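Local coordinates for DUF1491 domain-containing protein (Caulobacter crescentus, PDB 4GOQ), which is of unknown function and belongs to the DUF1491 family, folding as a single chain with helices packed on a mixed five-stranded sheet, at residues L38-D43 with T71-L76; D7-A12 with L104-E109. All blocks are in the same frame, centred on the assembly; numbering follows the deposited sequence.

Contact 1 of 2, residues L38-D43 with T71-L76; sequences LVKAVD and TFEPDL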
loop_
_atom_site.group_PDB
_atom_site.type_symbol
_atom_site.label_atom_id
_atom_site.label_comp_id
_atom_site.label_asym_id
_atom_site.label_seq_id
_atom_site.Cartn_x
_atom_site.Cartn_y
_atom_site.Cartn_z
ATOM N N LEU A 38 -1.577 2.740 3.214
ATOM C CA LEU A 38 -2.096 1.422 2.871
ATOM C C LEU A 38 -1.752 1.190 1.425
ATOM O O LEU A 38 -2.049 2.042 0.601
ATOM C CB LEU A 38 -3.629 1.290 3.041
ATOM C CG LEU A 38 -4.242 1.134 4.413
ATOM C CD1 LEU A 38 -5.742 0.803 4.264
ATOM C CD2 LEU A 38 -3.549 0.022 5.238
ATOM N N VAL A 39 -1.181 0.037 1.091
ATOM C CA VAL A 39 -0.882 -0.284 -0.299
ATOM C C VAL A 39 -1.702 -1.501 -0.701
ATOM O O VAL A 39 -1.586 -2.543 -0.068
ATOM C CB VAL A 39 0.635 -0.519 -0.550
ATOM C CG1 VAL A 39 0.903 -0.918 -2.006
ATOM C CG2 VAL A 39 1.450 0.705 -0.160
ATOM N N LYS A 40 -2.521 -1.355 -1.743
ATOM C CA LYS A 40 -3.314 -2.448 -2.314
ATOM C C LYS A 40 -2.625 -2.902 -3.586
ATOM O O LYS A 40 -2.577 -2.143 -4.541
ATOM C CB LYS A 40 -4.743 -1.972 -2.607
ATOM C CG LYS A 40 -5.651 -3.093 -3.150
ATOM C CD LYS A 40 -7.005 -2.429 -3.509
ATOM C CE LYS A 40 -7.974 -3.350 -4.135
ATOM N NZ LYS A 40 -9.112 -2.580 -4.728
ATOM N N ALA A 41 -2.073 -4.123 -3.600
ATOM C CA ALA A 41 -1.371 -4.642 -4.773
ATOM C C ALA A 41 -2.256 -5.675 -5.463
ATOM O O ALA A 41 -2.596 -6.687 -4.867
ATOM C CB ALA A 41 -0.036 -5.248 -4.358
ATOM N N VAL A 42 -2.687 -5.375 -6.682
ATOM C CA VAL A 42 -3.598 -6.238 -7.434
ATOM C C VAL A 42 -2.806 -6.991 -8.484
ATOM O O VAL A 42 -2.097 -6.367 -9.282
ATOM C CB VAL A 42 -4.782 -5.436 -8.074
ATOM C CG1 VAL A 42 -5.706 -6.354 -8.888
ATOM C CG2 VAL A 42 -5.579 -4.678 -7.013
ATOM N N ASP A 43 -2.942 -8.333 -8.478
ATOM C CA ASP A 43 -2.313 -9.237 -9.441
ATOM C C ASP A 43 -3.335 -9.475 -10.532
ATOM O O ASP A 43 -4.337 -10.167 -10.315
ATOM C CB ASP A 43 -1.836 -10.542 -8.758
ATOM C CG ASP A 43 -0.971 -11.481 -9.612
ATOM O OD1 ASP A 43 -1.152 -11.501 -10.857
ATOM O OD2 ASP A 43 -0.138 -12.225 -9.026
ATOM N N THR A 71 -8.933 -13.657 -0.794
ATOM C CA THR A 71 -8.931 -13.795 -2.256
ATOM C C THR A 71 -10.134 -13.018 -2.846
ATOM O O THR A 71 -10.251 -12.896 -4.072
ATOM C CB THR A 71 -8.979 -15.268 -2.697
ATOM O OG1 THR A 71 -10.134 -15.887 -2.138
ATOM C CG2 THR A 71 -7.702 -16.033 -2.339
ATOM N N PHE A 72 -11.012 -12.485 -1.961
ATOM C CA PHE A 72 -12.208 -11.709 -2.344
ATOM C C PHE A 72 -11.907 -10.235 -2.139
ATOM O O PHE A 72 -11.900 -9.733 -1.010
ATOM C CB PHE A 72 -13.429 -12.179 -1.543
ATOM C CG PHE A 72 -14.735 -11.729 -2.156
ATOM C CD1 PHE A 72 -15.160 -12.238 -3.377
ATOM C CD2 PHE A 72 -15.524 -10.776 -1.525
ATOM C CE1 PHE A 72 -16.374 -11.820 -3.943
ATOM C CE2 PHE A 72 -16.741 -10.360 -2.089
ATOM C CZ PHE A 72 -17.138 -10.854 -3.308
ATOM N N GLU A 73 -11.542 -9.553 -3.242
ATOM C CA GLU A 73 -11.054 -8.170 -3.246
ATOM C C GLU A 73 -11.969 -7.171 -2.477
ATOM O O GLU A 73 -11.432 -6.324 -1.744
ATOM C CB GLU A 73 -10.827 -7.690 -4.674
ATOM C CG GLU A 73 -9.929 -6.469 -4.717
ATOM C CD GLU A 73 -9.722 -5.911 -6.106
ATOM O OE1 GLU A 73 -9.401 -6.687 -7.035
ATOM O OE2 GLU A 73 -9.885 -4.684 -6.264
ATOM N N PRO A 74 -13.319 -7.259 -2.550
ATOM C CA PRO A 74 -14.134 -6.291 -1.789
ATOM C C PRO A 74 -13.840 -6.271 -0.280
ATOM O O PRO A 74 -14.060 -5.233 0.329
ATOM C CB PRO A 74 -15.558 -6.732 -2.087
ATOM C CG PRO A 74 -15.466 -7.266 -3.486
ATOM C CD PRO A 74 -14.176 -8.062 -3.447
ATOM N N ASP A 75 -13.333 -7.383 0.316
ATOM C CA ASP A 75 -12.888 -7.381 1.723
ATOM C C ASP A 75 -11.712 -6.401 1.947
ATOM O O ASP A 75 -11.571 -5.810 3.024
ATOM C CB ASP A 75 -12.455 -8.790 2.162
ATOM C CG ASP A 75 -13.576 -9.796 2.209
ATOM O OD1 ASP A 75 -14.722 -9.412 2.633
ATOM O OD2 ASP A 75 -13.337 -10.962 1.800
ATOM N N LEU A 76 -10.848 -6.252 0.942
ATOM C CA LEU A 76 -9.695 -5.326 1.045
ATOM C C LEU A 76 -10.190 -3.892 0.922
ATOM O O LEU A 76 -9.748 -3.038 1.681
ATOM C CB LEU A 76 -8.601 -5.622 0.006
ATOM C CG LEU A 76 -8.154 -7.105 -0.111
ATOM C CD1 LEU A 76 -6.993 -7.221 -1.087
ATOM C CD2 LEU A 76 -7.750 -7.687 1.248
#
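The side chains of Lys-40 and Glu-73 cross at about a right angle, the ammonium at the carboxylate. Lys-40 leaves strand 37-43 toward the start of helix 74-86 as a fully extended chain, CG anti to the backbone N (chi1 -177°), which carries the ammonium across to the carboxylate. Lys-40 NZ gives a hydrogen bond of 2.7 Å to Glu-73 OE2, the short link of a salt bridge. The oxygen is taken on its anti side, with the nitrogen 31° out of the carboxylate plane. Behind the charge the methylenes also approach: Lys-40 CE lies 3.7 Å from Glu-73 CG. This is a strand-to-helix contact of an alpha+beta fold, since strand 37-43 sits in the middle of the mixed sheet, between 91-97 and 48-56, and helix 74-86 covers one of its faces. Lys-40 NZ also forms salt bridges with Asp-77 and Glu-94, so three carboxylates share one ammonium, which probably keeps it charged in a buried setting. Glu-73 OE2 has a second partner, a bound glycerol probably left from crystallisation. The other carboxylate oxygen faces an apolar branch, Glu-73 OE1 standing 4.1 Å from Val-42 CG1.

Contact 2 of 2, residues D7-A12 with L104-E109; sequences DIWVAA and LTEPVE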
loop_
_atom_site.group_PDB
_atom_site.type_symbol
_atom_site.label_atom_id
_atom_site.label_comp_id
_atom_site.label_asym_id
_atom_site.label_seq_id
_atom_site.Cartn_x
_atom_site.Cartn_y
_atom_site.Cartn_z
ATOM N N ASP A 7 4.427 12.064 1.276
ATOM C CA ASP A 7 4.193 12.356 -0.145
ATOM C C ASP A 7 5.455 12.102 -0.981
ATOM O O ASP A 7 5.345 11.679 -2.122
ATOM C CB ASP A 7 3.668 13.804 -0.337
ATOM C CG ASP A 7 4.684 14.902 -0.076
ATOM O OD1 ASP A 7 5.379 14.837 0.955
ATOM O OD2 ASP A 7 4.737 15.860 -0.872
ATOM N N ILE A 8 6.658 12.320 -0.404
ATOM C CA ILE A 8 7.929 12.032 -1.110
ATOM C C ILE A 8 8.040 10.506 -1.341
ATOM O O ILE A 8 8.395 10.043 -2.428
ATOM C CB ILE A 8 9.122 12.613 -0.305
ATOM C CG1 ILE A 8 9.055 14.176 -0.307
ATOM C CG2 ILE A 8 10.486 12.154 -0.891
ATOM C CD1 ILE A 8 10.074 14.875 0.626
ATOM N N TRP A 9 7.780 9.752 -0.302
ATOM C CA TRP A 9 7.830 8.292 -0.336
ATOM C C TRP A 9 6.775 7.743 -1.333
ATOM O O TRP A 9 7.049 6.804 -2.095
ATOM C CB TRP A 9 7.606 7.760 1.097
ATOM C CG TRP A 9 7.674 6.254 1.188
ATOM C CD1 TRP A 9 8.778 5.495 1.492
ATOM C CD2 TRP A 9 6.624 5.332 0.863
ATOM N NE1 TRP A 9 8.460 4.149 1.410
ATOM C CE2 TRP A 9 7.146 4.025 1.012
ATOM C CE3 TRP A 9 5.272 5.486 0.469
ATOM C CZ2 TRP A 9 6.375 2.880 0.765
ATOM C CZ3 TRP A 9 4.515 4.353 0.200
ATOM C CH2 TRP A 9 5.050 3.067 0.386
ATOM N N VAL A 10 5.567 8.319 -1.325
ATOM C CA VAL A 10 4.501 7.891 -2.239
ATOM C C VAL A 10 4.911 8.196 -3.699
ATOM O O VAL A 10 4.739 7.325 -4.559
ATOM C CB VAL A 10 3.109 8.479 -1.860
ATOM C CG1 VAL A 10 2.050 8.131 -2.915
ATOM C CG2 VAL A 10 2.658 7.974 -0.476
ATOM N N ALA A 11 5.519 9.377 -3.959
ATOM C CA ALA A 11 5.996 9.747 -5.304
ATOM C C ALA A 11 7.021 8.724 -5.809
ATOM O O ALA A 11 6.985 8.340 -6.984
ATOM C CB ALA A 11 6.594 11.160 -5.302
ATOM N N ALA A 12 7.923 8.264 -4.926
ATOM C CA ALA A 12 8.922 7.270 -5.316
ATOM C C ALA A 12 8.241 5.928 -5.656
ATOM O O ALA A 12 8.637 5.256 -6.605
ATOM C CB ALA A 12 9.933 7.066 -4.188
ATOM N N LEU A 104 7.454 -2.325 -3.228
ATOM C CA LEU A 104 7.882 -1.791 -1.927
ATOM C C LEU A 104 9.341 -2.121 -1.702
ATOM O O LEU A 104 9.746 -3.255 -1.960
ATOM C CB LEU A 104 7.013 -2.380 -0.794
ATOM C CG LEU A 104 5.508 -2.017 -0.879
ATOM C CD1 LEU A 104 4.664 -2.899 0.054
ATOM C CD2 LEU A 104 5.289 -0.520 -0.651
ATOM N N THR A 105 10.129 -1.167 -1.190
ATOM C CA THR A 105 11.570 -1.447 -0.962
ATOM C C THR A 105 11.833 -2.013 0.432
ATOM O O THR A 105 12.843 -2.682 0.625
ATOM C CB THR A 105 12.445 -0.221 -1.207
ATOM O OG1 THR A 105 12.135 0.799 -0.255
ATOM C CG2 THR A 105 12.323 0.310 -2.621
ATOM N N GLU A 106 10.952 -1.717 1.407
ATOM C CA GLU A 106 11.082 -2.201 2.787
ATOM C C GLU A 106 10.681 -3.676 2.856
ATOM O O GLU A 106 9.913 -4.125 2.006
ATOM C CB GLU A 106 10.207 -1.371 3.757
ATOM C CG GLU A 106 10.461 0.139 3.745
ATOM C CD GLU A 106 9.775 0.923 2.642
ATOM O OE1 GLU A 106 8.922 0.347 1.927
ATOM O OE2 GLU A 106 10.138 2.108 2.454
ATOM N N PRO A 107 11.112 -4.430 3.893
ATOM C CA PRO A 107 10.704 -5.839 3.994
ATOM C C PRO A 107 9.200 -6.000 4.134
ATOM O O PRO A 107 8.502 -5.152 4.700
ATOM C CB PRO A 107 11.425 -6.325 5.255
ATOM C CG PRO A 107 12.590 -5.412 5.412
ATOM C CD PRO A 107 12.036 -4.071 4.987
ATOM N N VAL A 108 8.706 -7.109 3.616
ATOM C CA VAL A 108 7.293 -7.409 3.596
ATOM C C VAL A 108 7.033 -8.750 4.336
ATOM O O VAL A 108 7.824 -9.673 4.227
ATOM C CB VAL A 108 6.822 -7.447 2.111
ATOM C CG1 VAL A 108 5.446 -8.059 1.972
ATOM C CG2 VAL A 108 6.860 -6.059 1.462
ATOM N N GLU A 109 5.922 -8.820 5.071
ATOM C CA GLU A 109 5.442 -10.022 5.757
ATOM C C GLU A 109 4.588 -10.792 4.717
ATOM O O GLU A 109 3.609 -10.242 4.173
ATOM C CB GLU A 109 4.639 -9.582 7.007
ATOM C CG GLU A 109 3.888 -10.641 7.788
ATOM C CD GLU A 109 2.856 -10.000 8.697
ATOM O OE1 GLU A 109 1.694 -9.822 8.254
ATOM O OE2 GLU A 109 3.249 -9.550 9.801
#
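Glu-106 OE2 accepts the indole N-H of Trp-9, with Trp-9 NE1 and Glu-106 OE2 2.8 Å apart and the N-H pointing almost straight at the oxygen (164°). The acceptor stays close to the plane of the indole, and the nitrogen reaches it on the syn side of the carboxylate, somewhat out of the plane of that group. Ring and carboxylate are turned 36° against each other. A bend at chi2 (82°) folds the Glu-106 chain so that its carboxylate lies along the indole edge, where Glu-106 OE1 comes within 3.8 Å of Trp-9 CZ2. Glu-106 OE1 in turn accepts a hydrogen bond from the indole of Trp-64, so the two oxygens of one carboxylate are each held by a tryptophan N-H and the group is restrained from turning. The contact ties helix 6-19, near the start of the chain, to the irregular C-terminal segment that follows strand 91-97 and runs beside the edge strand 62-65. Further round the six-membered ring, Leu-104 adds an apolar contact: its CD2 methyl reaches the rim from near the ring plane, 3.7 Å from Trp-9 CH2. Replacing Trp-9 by an alanine would probably leave Glu-106 OE2 without its N-H donor, open a gap beside the Leu-104 methyl and free the carboxylate to swing about its bond to Trp-64. The rings of Trp-9 and Trp-64 also meet, and Leu-4 touches the Trp-9 side chain.

How the contacts relate
Contacts 1 and 2 lie on opposite sides of the chain's centre, their own centres about 17 Å apart, and share no helix or strand. Contact 1 is partly buried and joins a central strand to helix 74-86; contact 2 lies at the surface and joins helix 6-19 to the C-terminal segment. In sequence, contact 1 falls wholly between the two halves of contact 2. Charge pairing dominates the first, whereas a neutral indole donor, a carboxylate and a small apolar patch make up the second. They meet through packing alone: the Val-39 CG2 methyl, from strand 37-43, lies 4.1 Å from Leu-104 CD2.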